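Local coordinates for protein beta-galactosidase (Bacteroides thetaiotaomicron, PDB 5MUJ) that probably removes arabinofuranose from side chain B of the plant pectin rhamnogalacturonan II, and binds that side chain in a glycan pocket, at residues A[135-140]-A[275-280]; A[335-340]-A[344-349]. One frame throughout, in Å; residues are numbered along the deposited sequence.

Overall arrangement
The chain forms a five-bladed beta-propeller. Strand 45-51, near the N terminus, pairs with strand 357-363 and so belongs to the same blade as the last strands of the fold. Contact 1 links a loop of the blade that starts with strand 121-126 to strand 270-279, the first strand of another blade, and closes a long loop of 134 intervening residues. Contact 2 follows, closing the tight hairpin of strands 331-340 and 343-351 in the blade shared by both ends of the chain. The two closures lie in series, neither nested nor crossed, with centres about 12 Å apart, and they touch where Tyr137 and Gln277 both meet strand 331-340.

Contact 1 (A[135-140]-A[275-280]); sequences GSYELQ and HIQKMG
Inside a five-bladed beta-propeller, where a loop of one blade meets the first strand of another, Tyr137 reaches Gln277 through its phenol. Tyr137 OH donates to Gln277 OE1 at 2.8 Å, and the hydroxyl lies in the amide plane on a lone pair of the oxygen, with a C=O...donor angle of 136°. The two side chains cross at about a right angle, and ring and amide planes stand 85° apart. OE1 comes to the edge of the phenol, near the ring plane, 3.5 Å from Tyr137 CE1. Gln277 sets its CG anti to the carbonyl carbon (chi1 -68°) and runs on extended, which carries the amide from strand 270-279 across to the loop between strands 121-126 and 146-153. Strand 331-340 of a further blade takes part as well: the Tyr137 side chain packs on Ile338, Gln277 NE2 is hydrogen-bonded to Val337 O, and Tyr137 OH is hydrogen-bonded to the backbone N atoms of Lys339 and Gly134. With OE1 and NE2 each engaged, the amide has a defined flip, and the buried phenol oxygen is held by three bonds. On the loop itself, Ser136 OG accepts from Glu138 N at 3.1 Å, an ST turn with Tyr137 as its middle residue. Asp130 OD2 is a second partner of the serine hydroxyl, and the Tyr137 backbone, in a left-handed conformation, is hydrogen-bonded to Arg67.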
loop_
_atom_site.group_PDB
_atom_site.type_symbol
_atom_site.label_atom_id
_atom_site.label_comp_id
_atom_site.label_asym_id
_atom_site.label_seq_id
_atom_site.Cartn_x
_atom_site.Cartn_y
_atom_site.Cartn_z
ATOM N N GLY A 135 -3.670 3.603 -17.799
ATOM C CA GLY A 135 -5.068 3.641 -18.184
ATOM C C GLY A 135 -5.828 4.712 -17.426
ATOM O O GLY A 135 -5.273 5.769 -17.088
ATOM N N SER A 136 -7.091 4.429 -17.127
ATOM C CA SER A 136 -7.985 5.443 -16.591
ATOM C C SER A 136 -7.636 5.900 -15.183
ATOM O O SER A 136 -7.902 7.037 -14.828
ATOM C CB SER A 136 -9.419 4.956 -16.625
ATOM O OG SER A 136 -9.625 3.993 -15.623
ATOM N N TYR A 137 -7.099 4.967 -14.387
ATOM C CA TYR A 137 -6.842 5.123 -12.946
ATOM C C TYR A 137 -8.092 5.374 -12.127
ATOM O O TYR A 137 -8.030 5.880 -10.998
ATOM C CB TYR A 137 -5.720 6.128 -12.655
ATOM C CG TYR A 137 -4.427 5.529 -13.099
ATOM C CD1 TYR A 137 -3.871 4.440 -12.383
ATOM C CD2 TYR A 137 -3.809 5.950 -14.267
ATOM C CE1 TYR A 137 -2.711 3.835 -12.830
ATOM C CE2 TYR A 137 -2.640 5.337 -14.717
ATOM C CZ TYR A 137 -2.088 4.284 -13.993
ATOM O OH TYR A 137 -0.914 3.656 -14.443
ATOM N N GLU A 138 -9.226 4.955 -12.676
ATOM C CA GLU A 138 -10.486 5.090 -11.985
ATOM C C GLU A 138 -10.640 3.878 -11.042
ATOM O O GLU A 138 -10.000 2.824 -11.214
ATOM C CB GLU A 138 -11.634 5.220 -12.980
ATOM C CG GLU A 138 -11.471 6.449 -13.880
ATOM C CD GLU A 138 -12.577 6.603 -14.894
ATOM O OE1 GLU A 138 -13.560 5.819 -14.844
ATOM O OE2 GLU A 138 -12.479 7.537 -15.730
ATOM N N LEU A 139 -11.460 4.070 -10.024
ATOM C CA LEU A 139 -11.950 2.993 -9.168
ATOM C C LEU A 139 -13.229 2.467 -9.777
ATOM O O LEU A 139 -14.016 3.236 -10.309
ATOM C CB LEU A 139 -12.232 3.502 -7.779
ATOM C CG LEU A 139 -11.101 3.972 -6.876
ATOM C CD1 LEU A 139 -11.666 4.185 -5.482
ATOM C CD2 LEU A 139 -9.919 3.018 -6.840
ATOM N N GLN A 140 -13.441 1.157 -9.705
ATOM C CA GLN A 140 -14.593 0.551 -10.336
ATOM C C GLN A 140 -15.657 0.299 -9.280
ATOM O O GLN A 140 -15.346 0.159 -8.094
ATOM C CB GLN A 140 -14.182 -0.734 -11.031
ATOM C CG GLN A 140 -13.215 -0.465 -12.162
ATOM C CD GLN A 140 -12.620 -1.713 -12.738
ATOM O OE1 GLN A 140 -12.890 -2.054 -13.888
ATOM N NE2 GLN A 140 -11.784 -2.390 -11.962
ATOM N N HIS A 275 1.333 -3.760 -5.016
ATOM C CA HIS A 275 0.561 -2.850 -5.878
ATOM C C HIS A 275 0.751 -3.352 -7.296
ATOM O O HIS A 275 1.846 -3.259 -7.845
ATOM C CB HIS A 275 1.033 -1.382 -5.675
ATOM C CG HIS A 275 0.600 -0.406 -6.741
ATOM N ND1 HIS A 275 -0.720 -0.192 -7.078
ATOM C CD2 HIS A 275 1.330 0.438 -7.511
ATOM C CE1 HIS A 275 -0.785 0.747 -8.028
ATOM N NE2 HIS A 275 0.447 1.132 -8.309
ATOM N N ILE A 276 -0.313 -3.902 -7.869
ATOM C CA ILE A 276 -0.293 -4.605 -9.163
ATOM C C ILE A 276 -0.962 -3.806 -10.282
ATOM O O ILE A 276 -2.085 -3.334 -10.130
ATOM C CB ILE A 276 -0.971 -5.989 -9.055
ATOM C CG1 ILE A 276 -0.266 -6.805 -7.964
ATOM C CG2 ILE A 276 -0.910 -6.737 -10.402
ATOM C CD1 ILE A 276 -0.795 -8.195 -7.794
ATOM N N GLN A 277 -0.244 -3.661 -11.404
ATOM C CA GLN A 277 -0.822 -3.152 -12.640
ATOM C C GLN A 277 -0.570 -4.127 -13.778
ATOM O O GLN A 277 0.373 -4.909 -13.734
ATOM C CB GLN A 277 -0.232 -1.780 -12.949
ATOM C CG GLN A 277 -0.705 -0.770 -11.920
ATOM C CD GLN A 277 -0.356 0.638 -12.270
ATOM O OE1 GLN A 277 -0.661 1.113 -13.375
ATOM N NE2 GLN A 277 0.274 1.332 -11.321
ATOM N N LYS A 278 -1.456 -4.121 -14.760
ATOM C CA LYS A 278 -1.357 -5.006 -15.901
ATOM C C LYS A 278 -0.801 -4.182 -17.062
ATOM O O LYS A 278 -1.320 -3.105 -17.360
ATOM C CB LYS A 278 -2.718 -5.595 -16.234
ATOM C CG LYS A 278 -2.628 -6.913 -16.994
ATOM C CD LYS A 278 -3.997 -7.403 -17.446
ATOM C CE LYS A 278 -3.899 -8.309 -18.657
ATOM N NZ LYS A 278 -5.149 -9.088 -18.838
HETATM N N MSE A 279 0.295 -4.669 -17.641
HETATM C CA MSE A 279 0.972 -4.019 -18.735
HETATM C C MSE A 279 1.098 -5.026 -19.836
HETATM O O MSE A 279 2.036 -5.842 -19.868
HETATM C CB MSE A 279 2.273 -3.519 -18.141
HETATM C CG MSE A 279 3.074 -2.717 -19.131
HETATM SE SE MSE A 279 4.877 -2.615 -18.380
HETATM C CE MSE A 279 4.597 -1.368 -16.886
ATOM N N GLY A 280 0.121 -4.987 -20.737
ATOM C CA GLY A 280 0.041 -5.890 -21.865
ATOM C C GLY A 280 -0.465 -7.221 -21.373
ATOM O O GLY A 280 -1.535 -7.293 -20.760
#

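Contact 2 (A[335-340]-A[344-349]); sequences SYVIKH and VYHFYC
Val337 and His346 face each other as a non-hydrogen-bonded pair of antiparallel strands, and the histidine can be traced outward from its backbone. His346 CB leaves the sheet on the face that also carries Val337, Lys339 and Val344. CG stands opposite the backbone N across the CA-CB bond (chi1 -167°), a setting that lays the ring over the neighbouring strand. There Val337 CG2 sits above one ring face, 3.8 Å from the ring centroid and only 7° off the normal, a CH-pi contact; it is equally close, 3.9 Å, to His346 CG and His346 ND1. At the tip, His346 NE2 and Ser335 OG share a hydrogen bond of 2.8 Å, the hydroxyl arriving at the ring edge near its plane. Cut back to an alanine, the position of His346 would have no ring, which is likely to leave the buried Ser335 hydroxyl without this mate and open a gap over Val337 CG2. Asn301 of strand 299-306 packs against both side chains of that bond.

The strands form a beta hairpin within one blade of the propeller, 331-340 being an outermost strand of its four-stranded sheet. Hydrogen-bonded pairs are Tyr336 with Phe347 and Ile338 with Tyr345, the latter including Tyr345 N to Ile338 O at 2.7 Å. On the face of the histidine, Val337 CG1 presses against Val344 CG1 at 3.5 Å, whereas Lys339 passes Val344 with its extended chain and carries NZ to a salt bridge with Glu40. On the reverse face Ile338 CG1 meets Phe347 CE1 at 4.0 Å, and both residues pack on Val65 of strand 59-68. Near the turn, a water donates to His340 O and is also hydrogen-bonded to Tyr345 OH at 2.7 Å.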
loop_
_atom_site.group_PDB
_atom_site.type_symbol
_atom_site.label_atom_id
_atom_site.label_comp_id
_atom_site.label_asym_id
_atom_site.label_seq_id
_atom_site.Cartn_x
_atom_site.Cartn_y
_atom_site.Cartn_z
ATOM N N SER A 335 4.607 1.854 -2.367
ATOM C CA SER A 335 4.373 2.371 -3.733
ATOM C C SER A 335 2.935 2.597 -4.089
ATOM O O SER A 335 2.024 1.852 -3.728
ATOM C CB SER A 335 4.929 1.382 -4.770
ATOM O OG SER A 335 6.311 1.152 -4.567
ATOM N N TYR A 336 2.734 3.674 -4.842
ATOM C CA TYR A 336 1.619 3.770 -5.761
ATOM C C TYR A 336 2.104 4.515 -7.005
ATOM O O TYR A 336 2.729 5.548 -6.888
ATOM C CB TYR A 336 0.407 4.453 -5.121
ATOM C CG TYR A 336 -0.871 3.892 -5.630
ATOM C CD1 TYR A 336 -1.415 4.318 -6.844
ATOM C CD2 TYR A 336 -1.535 2.843 -4.935
ATOM C CE1 TYR A 336 -2.565 3.758 -7.349
ATOM C CE2 TYR A 336 -2.701 2.296 -5.434
ATOM C CZ TYR A 336 -3.218 2.756 -6.640
ATOM O OH TYR A 336 -4.383 2.250 -7.176
ATOM N N VAL A 337 1.844 3.955 -8.181
ATOM C CA VAL A 337 2.454 4.413 -9.421
ATOM C C VAL A 337 1.375 4.790 -10.453
ATOM O O VAL A 337 0.449 4.020 -10.755
ATOM C CB VAL A 337 3.433 3.356 -9.989
ATOM C CG1 VAL A 337 4.249 3.917 -11.146
ATOM C CG2 VAL A 337 4.390 2.869 -8.919
ATOM N N ILE A 338 1.484 5.993 -11.004
ATOM C CA ILE A 338 0.554 6.441 -12.009
ATOM C C ILE A 338 1.393 6.737 -13.234
ATOM O O ILE A 338 2.373 7.469 -13.117
ATOM C CB ILE A 338 -0.149 7.752 -11.586
ATOM C CG1 ILE A 338 -0.965 7.576 -10.296
ATOM C CG2 ILE A 338 -1.042 8.259 -12.698
ATOM C CD1 ILE A 338 -2.165 6.651 -10.403
ATOM N N LYS A 339 1.043 6.162 -14.381
ATOM C CA LYS A 339 1.516 6.705 -15.656
ATOM C C LYS A 339 0.408 7.517 -16.338
ATOM O O LYS A 339 -0.631 6.998 -16.710
ATOM C CB LYS A 339 2.046 5.626 -16.604
ATOM C CG LYS A 339 2.663 6.253 -17.850
ATOM C CD LYS A 339 3.428 5.327 -18.758
ATOM C CE LYS A 339 4.042 6.143 -19.896
ATOM N NZ LYS A 339 4.783 5.282 -20.828
ATOM N N HIS A 340 0.685 8.801 -16.575
ATOM C CA HIS A 340 -0.293 9.695 -17.188
ATOM C C HIS A 340 0.419 10.681 -18.094
ATOM O O HIS A 340 1.445 11.236 -17.699
ATOM C CB HIS A 340 -1.071 10.428 -16.106
ATOM C CG HIS A 340 -2.132 11.347 -16.640
ATOM N ND1 HIS A 340 -3.324 10.885 -17.156
ATOM C CD2 HIS A 340 -2.174 12.696 -16.737
ATOM C CE1 HIS A 340 -4.060 11.916 -17.541
ATOM N NE2 HIS A 340 -3.376 13.024 -17.317
ATOM N N VAL A 344 5.681 9.019 -15.663
ATOM C CA VAL A 344 5.457 8.103 -14.536
ATOM C C VAL A 344 5.656 8.815 -13.209
ATOM O O VAL A 344 6.662 9.497 -13.025
ATOM C CB VAL A 344 6.391 6.868 -14.575
ATOM C CG1 VAL A 344 6.050 5.918 -13.416
ATOM C CG2 VAL A 344 6.278 6.134 -15.884
ATOM N N TYR A 345 4.660 8.688 -12.316
ATOM C CA TYR A 345 4.688 9.289 -10.992
ATOM C C TYR A 345 4.681 8.132 -9.995
ATOM O O TYR A 345 3.716 7.372 -9.959
ATOM C CB TYR A 345 3.458 10.180 -10.729
ATOM C CG TYR A 345 3.241 11.319 -11.719
ATOM C CD1 TYR A 345 2.728 11.086 -13.002
ATOM C CD2 TYR A 345 3.504 12.634 -11.354
ATOM C CE1 TYR A 345 2.547 12.134 -13.900
ATOM C CE2 TYR A 345 3.303 13.678 -12.240
ATOM C CZ TYR A 345 2.810 13.418 -13.486
ATOM O OH TYR A 345 2.606 14.453 -14.390
ATOM N N HIS A 346 5.734 8.042 -9.194
ATOM C CA HIS A 346 5.860 7.011 -8.195
ATOM C C HIS A 346 5.708 7.677 -6.823
ATOM O O HIS A 346 6.611 8.372 -6.371
ATOM C CB HIS A 346 7.194 6.304 -8.331
ATOM C CG HIS A 346 7.287 5.019 -7.544
ATOM N ND1 HIS A 346 7.986 3.931 -8.024
ATOM C CD2 HIS A 346 6.866 4.662 -6.289
ATOM C CE1 HIS A 346 7.949 2.943 -7.133
ATOM N NE2 HIS A 346 7.284 3.356 -6.079
ATOM N N PHE A 347 4.540 7.441 -6.182
ATOM C CA PHE A 347 4.267 7.935 -4.848
ATOM C C PHE A 347 4.815 6.967 -3.808
ATOM O O PHE A 347 4.646 5.736 -3.947
ATOM C CB PHE A 347 2.756 8.114 -4.638
ATOM C CG PHE A 347 2.150 9.145 -5.564
ATOM C CD1 PHE A 347 1.820 8.817 -6.872
ATOM C CD2 PHE A 347 1.931 10.453 -5.132
ATOM C CE1 PHE A 347 1.269 9.777 -7.750
ATOM C CE2 PHE A 347 1.402 11.413 -6.009
ATOM C CZ PHE A 347 1.069 11.061 -7.301
ATOM N N TYR A 348 5.473 7.478 -2.784
ATOM C CA TYR A 348 6.100 6.600 -1.778
ATOM C C TYR A 348 6.150 7.266 -0.440
ATOM O O TYR A 348 5.882 8.464 -0.348
ATOM C CB TYR A 348 7.499 6.173 -2.223
ATOM C CG TYR A 348 8.586 7.255 -2.266
ATOM C CD1 TYR A 348 8.756 8.089 -3.402
ATOM C CD2 TYR A 348 9.379 7.510 -1.180
ATOM C CE1 TYR A 348 9.774 9.016 -3.422
ATOM C CE2 TYR A 348 10.388 8.465 -1.189
ATOM C CZ TYR A 348 10.556 9.249 -2.331
ATOM O OH TYR A 348 11.578 10.215 -2.386
ATOM N N CYS A 349 6.409 6.505 0.611
ATOM C CA CYS A 349 6.497 7.033 1.972
ATOM C C CYS A 349 7.953 7.314 2.298
ATOM O O CYS A 349 8.810 6.425 2.183
ATOM C CB CYS A 349 5.901 6.052 3.000
ATOM S SG CYS A 349 6.143 6.549 4.718
HETATM O O HOH W 1 1.639 13.877 -16.809
#